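Local structure of UDP-glucose 4-epimerase (Campylobacter jejuni subsp. jejuni serotype O:2, 7K3P) at residues I134-A139 with S253-A258; L188-V193 with D249-A254; D232-K237 with A300-G305. The protein catalyses the NAD-dependent inversion at C4 that interconverts UDP-glucose and UDP-galactose, and probably acts on their N-acetylated counterparts as well. The protein carries 2 engineered substitutions. All blocks are in the same frame, centred on the assembly; numbering follows the deposited sequence.

Contact 1. Residues I134-A139 with S253-A258. With NAD (nicotinamide-adenine-dinucleotide), chain C.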
loop_
_atom_site.group_PDB
_atom_site.type_symbol
_atom_site.label_atom_id
_atom_site.label_comp_id
_atom_site.label_asym_id
_atom_site.label_seq_id
_atom_site.Cartn_x
_atom_site.Cartn_y
_atom_site.Cartn_z
ATOM N N ILE A 134 -0.803 17.645 -4.952
ATOM C CA ILE A 134 0.450 17.799 -4.220
ATOM C C ILE A 134 0.353 16.967 -2.935
ATOM O O ILE A 134 -0.549 17.182 -2.107
ATOM C CB ILE A 134 0.822 19.291 -3.977
ATOM C CG1 ILE A 134 1.129 19.989 -5.318
ATOM C CG2 ILE A 134 2.057 19.401 -3.085
ATOM C CD1 ILE A 134 -0.043 20.674 -5.916
ATOM N N PHE A 135 1.249 15.987 -2.794
ATOM C CA PHE A 135 1.185 15.045 -1.664
ATOM C C PHE A 135 2.344 15.247 -0.696
ATOM O O PHE A 135 3.520 15.163 -1.090
ATOM C CB PHE A 135 1.184 13.612 -2.192
ATOM C CG PHE A 135 1.117 12.555 -1.114
ATOM C CD1 PHE A 135 0.184 12.648 -0.086
ATOM C CD2 PHE A 135 1.961 11.446 -1.160
ATOM C CE1 PHE A 135 0.115 11.657 0.913
ATOM C CE2 PHE A 135 1.898 10.449 -0.181
ATOM C CZ PHE A 135 0.965 10.556 0.857
ATOM N N SER A 136 2.016 15.530 0.564
ATOM C CA SER A 136 3.010 15.569 1.621
ATOM C C SER A 136 3.393 14.140 1.991
ATOM O O SER A 136 2.670 13.477 2.759
ATOM C CB SER A 136 2.453 16.256 2.860
ATOM O OG SER A 136 1.960 17.534 2.552
ATOM N N SER A 137 4.511 13.660 1.443
ATOM C CA SER A 137 5.035 12.356 1.840
ATOM C C SER A 137 6.059 12.611 2.947
ATOM O O SER A 137 5.907 13.554 3.713
ATOM C CB SER A 137 5.667 11.656 0.648
ATOM O OG SER A 137 6.062 10.344 0.990
ATOM N N THR A 138 7.110 11.800 3.021
ATOM C CA THR A 138 8.037 11.905 4.151
ATOM C C THR A 138 9.371 11.244 3.842
ATOM O O THR A 138 9.434 10.325 3.036
ATOM C CB THR A 138 7.467 11.216 5.426
ATOM O OG1 THR A 138 8.491 11.129 6.437
ATOM C CG2 THR A 138 6.987 9.787 5.103
ATOM N N ALA A 139 10.433 11.695 4.505
ATOM C CA ALA A 139 11.728 11.015 4.370
ATOM C C ALA A 139 11.694 9.605 4.975
ATOM O O ALA A 139 12.535 8.769 4.656
ATOM C CB ALA A 139 12.862 11.847 4.994
ATOM N N SER A 253 6.166 26.969 1.998
ATOM C CA SER A 253 6.353 27.626 0.705
ATOM C C SER A 253 6.691 26.621 -0.396
ATOM O O SER A 253 6.336 26.806 -1.565
ATOM C CB SER A 253 7.410 28.751 0.798
ATOM O OG SER A 253 8.707 28.220 1.033
ATOM N N ALA A 254 7.357 25.528 -0.033
ATOM C CA ALA A 254 7.709 24.515 -1.042
ATOM C C ALA A 254 6.480 23.833 -1.624
ATOM O O ALA A 254 6.513 23.303 -2.736
ATOM C CB ALA A 254 8.671 23.469 -0.459
ATOM N N HIS A 255 5.392 23.815 -0.863
ATOM C CA HIS A 255 4.163 23.221 -1.380
ATOM C C HIS A 255 3.556 24.146 -2.451
ATOM O O HIS A 255 3.071 23.680 -3.488
ATOM C CB HIS A 255 3.198 22.923 -0.229
ATOM C CG HIS A 255 3.533 21.666 0.520
ATOM N ND1 HIS A 255 4.589 21.580 1.405
ATOM C CD2 HIS A 255 2.961 20.437 0.494
ATOM C CE1 HIS A 255 4.637 20.357 1.909
ATOM N NE2 HIS A 255 3.663 19.644 1.376
ATOM N N LEU A 256 3.621 25.455 -2.210
ATOM C CA LEU A 256 3.215 26.430 -3.220
ATOM C C LEU A 256 4.102 26.271 -4.444
ATOM O O LEU A 256 3.609 26.182 -5.573
ATOM C CB LEU A 256 3.290 27.861 -2.665
ATOM C CG LEU A 256 2.074 28.354 -1.880
ATOM C CD1 LEU A 256 1.976 27.695 -0.494
ATOM C CD2 LEU A 256 2.089 29.887 -1.756
ATOM N N ALA A 257 5.415 26.187 -4.224
ATOM C CA ALA A 257 6.328 26.021 -5.352
ATOM C C ALA A 257 6.029 24.754 -6.147
ATOM O O ALA A 257 6.166 24.752 -7.368
ATOM C CB ALA A 257 7.797 26.060 -4.894
ATOM N N ALA A 258 5.621 23.681 -5.458
ATOM C CA ALA A 258 5.304 22.397 -6.113
ATOM C C ALA A 258 4.085 22.527 -7.019
ATOM O O ALA A 258 4.010 21.917 -8.088
ATOM C CB ALA A 258 5.045 21.299 -5.052
HETATM P PA NAD C . -0.848 17.892 11.620
HETATM O O1A NAD C . -1.412 16.834 12.536
HETATM O O2A NAD C . -0.675 19.195 12.348
HETATM O O5B NAD C . -1.821 18.165 10.407
HETATM C C5B NAD C . -2.700 17.146 10.027
HETATM C C4B NAD C . -4.041 17.719 9.788
HETATM O O4B NAD C . -4.863 16.840 9.076
HETATM C C3B NAD C . -4.758 18.050 11.134
HETATM O O3B NAD C . -5.276 19.426 11.292
HETATM C C2B NAD C . -5.785 16.901 11.276
HETATM O O2B NAD C . -6.896 17.251 11.984
HETATM C C1B NAD C . -6.062 16.640 9.830
HETATM N N9A NAD C . -6.625 15.300 9.597
HETATM C C8A NAD C . -6.091 14.122 9.980
HETATM N N7A NAD C . -6.889 13.107 9.617
HETATM C C5A NAD C . -7.962 13.597 8.985
HETATM C C6A NAD C . -9.109 13.030 8.405
HETATM N N6A NAD C . -9.283 11.597 8.407
HETATM N N1A NAD C . -10.030 13.822 7.820
HETATM C C2A NAD C . -9.900 15.160 7.793
HETATM N N3A NAD C . -8.803 15.757 8.365
HETATM C C4A NAD C . -7.828 15.008 8.957
HETATM O O3 NAD C . 0.537 17.353 11.055
HETATM P PN NAD C . 1.575 18.252 10.277
HETATM O O1N NAD C . 0.948 19.578 9.888
HETATM O O2N NAD C . 2.751 18.470 11.180
HETATM O O5D NAD C . 2.021 17.458 8.985
HETATM C C5D NAD C . 1.161 17.465 7.869
HETATM C C4D NAD C . 1.652 16.520 6.784
HETATM O O4D NAD C . 3.028 16.699 6.533
HETATM C C3D NAD C . 1.363 15.048 7.053
HETATM O O3D NAD C . 1.007 14.428 5.884
HETATM C C2D NAD C . 2.648 14.466 7.467
HETATM O O2D NAD C . 2.766 13.115 7.216
HETATM C C1D NAD C . 3.645 15.364 6.687
HETATM N N1N NAD C . 5.055 15.441 7.290
HETATM C C2N NAD C . 5.158 16.116 8.491
HETATM C C3N NAD C . 6.406 16.231 9.096
HETATM C C7N NAD C . 6.532 16.964 10.407
HETATM O O7N NAD C . 5.561 17.442 10.973
HETATM N N7N NAD C . 7.822 17.089 10.999
HETATM C C4N NAD C . 7.518 15.682 8.486
HETATM C C5N NAD C . 7.402 15.013 7.289
HETATM C C6N NAD C . 6.152 14.882 6.668
#

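Contact 2. Residues L188-V193 with D249-A254. With NAD (nicotinamide-adenine-dinucleotide), chain C.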
loop_
_atom_site.group_PDB
_atom_site.type_symbol
_atom_site.label_atom_id
_atom_site.label_comp_id
_atom_site.label_asym_id
_atom_site.label_seq_id
_atom_site.Cartn_x
_atom_site.Cartn_y
_atom_site.Cartn_z
ATOM N N LEU A 188 6.169 15.466 -2.153
ATOM C CA LEU A 188 7.234 16.119 -1.393
ATOM C C LEU A 188 7.674 15.243 -0.207
ATOM O O LEU A 188 6.843 14.839 0.623
ATOM C CB LEU A 188 6.779 17.510 -0.911
ATOM C CG LEU A 188 6.376 18.496 -2.015
ATOM C CD1 LEU A 188 6.023 19.855 -1.444
ATOM C CD2 LEU A 188 7.517 18.639 -3.012
ATOM N N ARG A 189 8.970 14.935 -0.130
ATOM C CA ARG A 189 9.513 14.211 1.031
ATOM C C ARG A 189 10.433 15.138 1.818
ATOM O O ARG A 189 11.167 15.937 1.224
ATOM C CB ARG A 189 10.304 12.990 0.579
ATOM C CG ARG A 189 9.537 12.003 -0.297
ATOM C CD ARG A 189 10.495 10.993 -0.877
ATOM N NE ARG A 189 9.841 10.052 -1.780
ATOM C CZ ARG A 189 10.456 9.464 -2.794
ATOM N NH1 ARG A 189 11.747 9.719 -3.021
ATOM N NH2 ARG A 189 9.784 8.635 -3.575
ATOM N N TYR A 190 10.405 15.032 3.144
ATOM C CA TYR A 190 11.254 15.866 3.983
ATOM C C TYR A 190 11.386 15.270 5.367
ATOM O O TYR A 190 10.597 14.396 5.764
ATOM C CB TYR A 190 10.711 17.307 4.068
ATOM C CG TYR A 190 9.200 17.402 4.263
ATOM C CD1 TYR A 190 8.325 17.228 3.196
ATOM C CD2 TYR A 190 8.663 17.703 5.506
ATOM C CE1 TYR A 190 6.925 17.336 3.378
ATOM C CE2 TYR A 190 7.297 17.824 5.690
ATOM C CZ TYR A 190 6.439 17.634 4.628
ATOM O OH TYR A 190 5.078 17.752 4.837
ATOM N N PHE A 191 12.391 15.734 6.096
ATOM C CA PHE A 191 12.601 15.286 7.460
ATOM C C PHE A 191 11.750 16.110 8.426
ATOM O O PHE A 191 10.736 16.690 8.032
ATOM C CB PHE A 191 14.093 15.352 7.803
ATOM C CG PHE A 191 14.887 14.224 7.205
ATOM C CD1 PHE A 191 14.994 13.004 7.872
ATOM C CD2 PHE A 191 15.493 14.363 5.962
ATOM C CE1 PHE A 191 15.714 11.947 7.316
ATOM C CE2 PHE A 191 16.216 13.314 5.399
ATOM C CZ PHE A 191 16.330 12.102 6.076
ATOM N N ASN A 192 12.170 16.178 9.681
ATOM C CA ASN A 192 11.357 16.784 10.725
ATOM C C ASN A 192 11.158 18.297 10.528
ATOM O O ASN A 192 12.089 19.015 10.115
ATOM C CB ASN A 192 12.009 16.522 12.080
ATOM C CG ASN A 192 11.189 17.073 13.236
ATOM O OD1 ASN A 192 11.591 18.036 13.903
ATOM N ND2 ASN A 192 10.023 16.480 13.464
ATOM N N VAL A 193 9.960 18.797 10.821
ATOM C CA VAL A 193 9.771 20.246 10.775
ATOM C C VAL A 193 9.673 20.868 12.167
ATOM O O VAL A 193 8.871 20.445 12.996
ATOM C CB VAL A 193 8.654 20.705 9.790
ATOM C CG1 VAL A 193 8.081 19.538 9.009
ATOM C CG2 VAL A 193 7.599 21.546 10.479
ATOM N N ASP A 249 7.521 27.484 7.760
ATOM C CA ASP A 249 7.121 28.378 6.671
ATOM C C ASP A 249 7.867 28.069 5.372
ATOM O O ASP A 249 7.402 28.420 4.285
ATOM C CB ASP A 249 7.268 29.863 7.077
ATOM C CG ASP A 249 6.152 30.331 8.014
ATOM O OD1 ASP A 249 4.968 30.037 7.731
ATOM O OD2 ASP A 249 6.463 30.975 9.043
ATOM N N ASP A 250 9.014 27.398 5.493
ATOM C CA ASP A 250 9.811 26.988 4.332
ATOM C C ASP A 250 9.304 25.695 3.703
ATOM O O ASP A 250 9.342 25.516 2.473
ATOM C CB ASP A 250 11.286 26.823 4.727
ATOM C CG ASP A 250 11.998 28.158 4.914
ATOM O OD1 ASP A 250 11.581 29.141 4.267
ATOM O OD2 ASP A 250 12.972 28.224 5.702
ATOM N N ILE A 251 8.870 24.756 4.539
ATOM C CA ILE A 251 8.217 23.573 3.967
ATOM C C ILE A 251 6.866 24.032 3.399
ATOM O O ILE A 251 6.429 23.557 2.354
ATOM C CB ILE A 251 8.069 22.416 4.994
ATOM C CG1 ILE A 251 7.341 21.223 4.368
ATOM C CG2 ILE A 251 7.371 22.887 6.262
ATOM C CD1 ILE A 251 8.020 20.708 3.116
ATOM N N SER A 252 6.228 24.984 4.076
ATOM C CA SER A 252 4.965 25.520 3.566
ATOM C C SER A 252 5.157 26.112 2.173
ATOM O O SER A 252 4.422 25.768 1.254
ATOM C CB SER A 252 4.359 26.545 4.525
ATOM O OG SER A 252 3.796 25.901 5.649
ATOM N N SER A 253 6.166 26.969 1.998
ATOM C CA SER A 253 6.353 27.626 0.705
ATOM C C SER A 253 6.691 26.621 -0.396
ATOM O O SER A 253 6.336 26.806 -1.565
ATOM C CB SER A 253 7.410 28.751 0.798
ATOM O OG SER A 253 8.707 28.220 1.033
ATOM N N ALA A 254 7.357 25.528 -0.033
ATOM C CA ALA A 254 7.709 24.515 -1.042
ATOM C C ALA A 254 6.480 23.833 -1.624
ATOM O O ALA A 254 6.513 23.303 -2.736
ATOM C CB ALA A 254 8.671 23.469 -0.459
HETATM P PA NAD C . -0.848 17.892 11.620
HETATM O O1A NAD C . -1.412 16.834 12.536
HETATM O O2A NAD C . -0.675 19.195 12.348
HETATM O O5B NAD C . -1.821 18.165 10.407
HETATM C C5B NAD C . -2.700 17.146 10.027
HETATM C C4B NAD C . -4.041 17.719 9.788
HETATM O O4B NAD C . -4.863 16.840 9.076
HETATM C C3B NAD C . -4.758 18.050 11.134
HETATM O O3B NAD C . -5.276 19.426 11.292
HETATM C C2B NAD C . -5.785 16.901 11.276
HETATM O O2B NAD C . -6.896 17.251 11.984
HETATM C C1B NAD C . -6.062 16.640 9.830
HETATM N N9A NAD C . -6.625 15.300 9.597
HETATM C C8A NAD C . -6.091 14.122 9.980
HETATM N N7A NAD C . -6.889 13.107 9.617
HETATM C C5A NAD C . -7.962 13.597 8.985
HETATM C C6A NAD C . -9.109 13.030 8.405
HETATM N N6A NAD C . -9.283 11.597 8.407
HETATM N N1A NAD C . -10.030 13.822 7.820
HETATM C C2A NAD C . -9.900 15.160 7.793
HETATM N N3A NAD C . -8.803 15.757 8.365
HETATM C C4A NAD C . -7.828 15.008 8.957
HETATM O O3 NAD C . 0.537 17.353 11.055
HETATM P PN NAD C . 1.575 18.252 10.277
HETATM O O1N NAD C . 0.948 19.578 9.888
HETATM O O2N NAD C . 2.751 18.470 11.180
HETATM O O5D NAD C . 2.021 17.458 8.985
HETATM C C5D NAD C . 1.161 17.465 7.869
HETATM C C4D NAD C . 1.652 16.520 6.784
HETATM O O4D NAD C . 3.028 16.699 6.533
HETATM C C3D NAD C . 1.363 15.048 7.053
HETATM O O3D NAD C . 1.007 14.428 5.884
HETATM C C2D NAD C . 2.648 14.466 7.467
HETATM O O2D NAD C . 2.766 13.115 7.216
HETATM C C1D NAD C . 3.645 15.364 6.687
HETATM N N1N NAD C . 5.055 15.441 7.290
HETATM C C2N NAD C . 5.158 16.116 8.491
HETATM C C3N NAD C . 6.406 16.231 9.096
HETATM C C7N NAD C . 6.532 16.964 10.407
HETATM O O7N NAD C . 5.561 17.442 10.973
HETATM N N7N NAD C . 7.822 17.089 10.999
HETATM C C4N NAD C . 7.518 15.682 8.486
HETATM C C5N NAD C . 7.402 15.013 7.289
HETATM C C6N NAD C . 6.152 14.882 6.668
#

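Contact 3. Residues D232-K237 with A300-G305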
loop_
_atom_site.group_PDB
_atom_site.type_symbol
_atom_site.label_atom_id
_atom_site.label_comp_id
_atom_site.label_asym_id
_atom_site.label_seq_id
_atom_site.Cartn_x
_atom_site.Cartn_y
_atom_site.Cartn_z
ATOM N N ASP A 232 30.534 12.282 20.405
ATOM C CA ASP A 232 31.078 13.591 20.072
ATOM C C ASP A 232 32.387 13.446 19.310
ATOM O O ASP A 232 33.167 14.394 19.220
ATOM C CB ASP A 232 31.273 14.457 21.327
ATOM C CG ASP A 232 32.382 13.934 22.248
ATOM O OD1 ASP A 232 32.763 12.744 22.146
ATOM O OD2 ASP A 232 32.858 14.721 23.095
ATOM N N ASP A 233 32.604 12.263 18.739
ATOM C CA ASP A 233 33.823 11.992 17.975
ATOM C C ASP A 233 33.543 11.482 16.558
ATOM O O ASP A 233 34.326 10.708 15.993
ATOM C CB ASP A 233 34.709 10.992 18.727
ATOM C CG ASP A 233 34.064 9.629 18.861
ATOM O OD1 ASP A 233 32.862 9.495 18.547
ATOM O OD2 ASP A 233 34.755 8.687 19.296
ATOM N N TYR A 234 32.427 11.910 15.978
ATOM C CA TYR A 234 32.139 11.559 14.591
ATOM C C TYR A 234 32.998 12.381 13.637
ATOM O O TYR A 234 33.518 13.438 14.014
ATOM C CB TYR A 234 30.661 11.780 14.277
ATOM C CG TYR A 234 29.741 10.763 14.908
ATOM C CD1 TYR A 234 29.638 9.478 14.385
ATOM C CD2 TYR A 234 28.966 11.086 16.013
ATOM C CE1 TYR A 234 28.794 8.537 14.947
ATOM C CE2 TYR A 234 28.107 10.149 16.581
ATOM C CZ TYR A 234 28.029 8.877 16.040
ATOM O OH TYR A 234 27.196 7.925 16.584
ATOM N N ASP A 235 33.130 11.894 12.404
ATOM C CA ASP A 235 33.826 12.616 11.341
ATOM C C ASP A 235 32.959 13.759 10.807
ATOM O O ASP A 235 32.571 13.755 9.639
ATOM C CB ASP A 235 34.164 11.666 10.190
ATOM C CG ASP A 235 35.080 12.307 9.155
ATOM O OD1 ASP A 235 35.712 13.336 9.486
ATOM O OD2 ASP A 235 35.175 11.783 8.022
ATOM N N THR A 236 32.631 14.715 11.672
ATOM C CA THR A 236 31.842 15.875 11.275
ATOM C C THR A 236 32.529 17.127 11.784
ATOM O O THR A 236 33.485 17.035 12.550
ATOM C CB THR A 236 30.423 15.857 11.883
ATOM O OG1 THR A 236 30.514 15.924 13.311
ATOM C CG2 THR A 236 29.655 14.604 11.470
ATOM N N LYS A 237 32.017 18.284 11.371
ATOM C CA LYS A 237 32.532 19.587 11.793
ATOM C C LYS A 237 32.880 19.638 13.283
ATOM O O LYS A 237 34.038 19.872 13.646
ATOM C CB LYS A 237 31.552 20.717 11.393
ATOM C CG LYS A 237 30.074 20.523 11.847
ATOM C CD LYS A 237 29.035 21.345 11.007
ATOM C CE LYS A 237 28.714 20.677 9.639
ATOM N NZ LYS A 237 27.494 21.212 8.888
ATOM N N ALA A 300 27.216 11.414 26.013
ATOM C CA ALA A 300 27.112 9.962 26.096
ATOM C C ALA A 300 27.950 9.342 24.997
ATOM O O ALA A 300 28.365 10.037 24.067
ATOM C CB ALA A 300 25.669 9.519 25.975
ATOM N N PRO A 301 28.200 8.028 25.091
ATOM C CA PRO A 301 28.931 7.321 24.033
ATOM C C PRO A 301 28.134 7.313 22.739
ATOM O O PRO A 301 26.930 7.587 22.748
ATOM C CB PRO A 301 29.016 5.883 24.569
ATOM C CG PRO A 301 28.889 6.037 26.075
ATOM C CD PRO A 301 27.893 7.156 26.238
ATOM N N ARG A 302 28.798 6.987 21.638
ATOM C CA ARG A 302 28.105 6.747 20.389
ATOM C C ARG A 302 27.021 5.692 20.584
ATOM O O ARG A 302 27.192 4.722 21.324
ATOM C CB ARG A 302 29.077 6.232 19.336
ATOM C CG ARG A 302 30.087 7.239 18.846
ATOM C CD ARG A 302 30.656 6.727 17.558
ATOM N NE ARG A 302 31.707 7.586 17.046
ATOM C CZ ARG A 302 32.332 7.371 15.900
ATOM N NH1 ARG A 302 31.990 6.325 15.159
ATOM N NH2 ARG A 302 33.288 8.198 15.501
ATOM N N ARG A 303 25.904 5.892 19.906
ATOM C CA ARG A 303 24.839 4.918 19.855
ATOM C C ARG A 303 25.091 4.101 18.588
ATOM O O ARG A 303 25.063 4.641 17.473
ATOM C CB ARG A 303 23.526 5.682 19.776
ATOM C CG ARG A 303 22.271 4.884 19.854
ATOM C CD ARG A 303 21.150 5.745 19.301
ATOM N NE ARG A 303 20.200 6.173 20.319
ATOM C CZ ARG A 303 19.580 7.349 20.325
ATOM N NH1 ARG A 303 19.824 8.249 19.381
ATOM N NH2 ARG A 303 18.717 7.629 21.293
ATOM N N ALA A 304 25.401 2.817 18.749
ATOM C CA ALA A 304 25.709 1.968 17.597
ATOM C C ALA A 304 24.574 2.046 16.586
ATOM O O ALA A 304 23.401 2.137 16.963
ATOM C CB ALA A 304 25.942 0.536 18.027
ATOM N N GLY A 305 24.925 2.048 15.303
ATOM C CA GLY A 305 23.927 2.163 14.258
ATOM C C GLY A 305 23.607 3.579 13.780
ATOM O O GLY A 305 23.085 3.753 12.676
HETATM O O HOH W 1 30.734 10.897 24.143
HETATM O O HOH W 2 25.353 8.279 18.195
HETATM O O HOH W 3 27.051 5.300 15.702
#

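Contact 1. Residues I134-A139 with S253-A258
The hydroxyl OG of S136 lies 3.0 Å from NE2 of H255, and this hydrogen bond ties the central parallel sheet of the Rossmann-type domain to one of its covering helices. A weak second bond joins the same OG to the carbonyl of H93 on the neighbouring strand, and the pair would tend to restrict the rotation of the hydroxyl. On the imidazole side, S136 comes in at the ring edge, close to the ring plane. The opposite nitrogen, ND1, is bonded to the carbonyl of I251 one turn back in the helix, which holds the ring at both nitrogens. With CG anti to its own carbonyl carbon (chi1 -79°), H255 reaches out from the helix and its edge meets the strand.

Segment 134-136 of the strand and segment 253-258 of the helix run roughly antiparallel, at 150°, their axes 9.3 Å apart at closest approach. Between them the side chains of I134 and H255 run alongside one another, pointing opposite ways: CG2 of I134 lies 3.8 Å from CD2 of H255. The same methyl is 4.0 Å from CB of A258, which faces the strand where the CA atoms of I134 and A258 come within 6.9 Å. At the strand's C-terminal end the chain meets NAD: K166 NZ bonds both to the carbonyl of S136 and to the cofactor, while O of S137 approaches C6N of the nicotinamide ring to 3.2 Å.

Contact 2. Residues L188-V193 with D249-A254
Part of the wall of the nicotinamide pocket is formed by Y190, whose ring is backed by I251 of helix 248-261. The methyl CD1 of I251 sits over the middle of one face, 3.5 Å from the centroid of the Y190 ring and 10° off its normal, a well-centred CH-pi contact. The isoleucine meets the tyrosine nearly perpendicularly. I251 extends toward the ring because its CG1 is anti to the backbone N (chi1 178°), and CG1 itself touches CE2 of Y190 at 3.6 Å. NAD lies across the ring plane from I251, with C5N 3.2 Å from CE2 of Y190 in an oblique approach. The phenol oxygen completes the grip: Y190 OH donates to the ribose oxygen O4D of NAD over 2.9 Å. The other branch of I251, CG2, meets CB of V193 more loosely at 4.3 Å. At the far end of the contact, CD1 of L188 rests 3.7 Å from the carbonyl oxygen of A254, so the strand also packs against helix backbone. A cofactor carried at the C-terminal ends of parallel strands, with a helix packed behind them, is typical of the Rossmann fold of short-chain dehydrogenases and sugar epimerases.

Contact 3. Residues D232-K237 with A300-G305
Charge pairing joins D233 to R302. The guanidinium approaches side-on: NE meets OD1 of D233 at 2.7 Å in a nearly straight bond (163°), on the syn side of the carboxylate but tilted out of its plane. NH2 turns to the backbone and bonds the carbonyl O of D233 at 2.8 Å, from above the carbonyl plane; its second bond, to OD1, is weak. Both of the stronger partners lie close to the guanidinium plane, although the carboxylate itself stands 82° to it. Two nitrogens thus hold one residue by side chain and backbone together, which limits the rotation of the arginine end.

Stacking comes next. The flat end of R302 lies on the ring of Y234, planes 17° apart and centres separated by 4.2 Å, an off-centre cation-pi contact. Its aliphatic chain, extended from CG to NE, runs on over the ring, with CD 3.7 Å from CE1 of Y234.

Both segments are essentially loop, the second starting on the last residue of strand 296-300, and their contact is centred about 27 Å from the chain centre. Strand 296-300 and its parallel partner 226-230 are consistent with the smaller C-terminal, substrate-binding domain of this epimerase family.

Water bridges add further links. Y234 OH donates to one water that also accepts from N of R303 at 3.0 Å, and receives a bond of 2.8 Å from a second water that also donates to O of R303. Both waters lie in the ring plane, at its edge. A third donates to O of A300 and, weakly, to OD1 of D232.

Overall arrangement
Contacts 1 and 2 are neighbours in the core, their centres about 6 Å apart, and share helix 248-261 together with adjoining strands of one parallel sheet; backbone bonds between F135, S137 and L188 stitch them together, and both reach NAD. Their chemistry differs even so: strand and helix are linked by a buried polar bond beside apolar packing in contact 1, and in contact 2 by van der Waals packing without a polar bond between the two segments. Contact 3, its centre about 32 and 27 Å from those of contacts 1 and 2, joins two loops at the periphery. There charge, stacking and water carry the contact, much of it on solvent-exposed side chains, in contrast to the fully buried residues that touch across the other two.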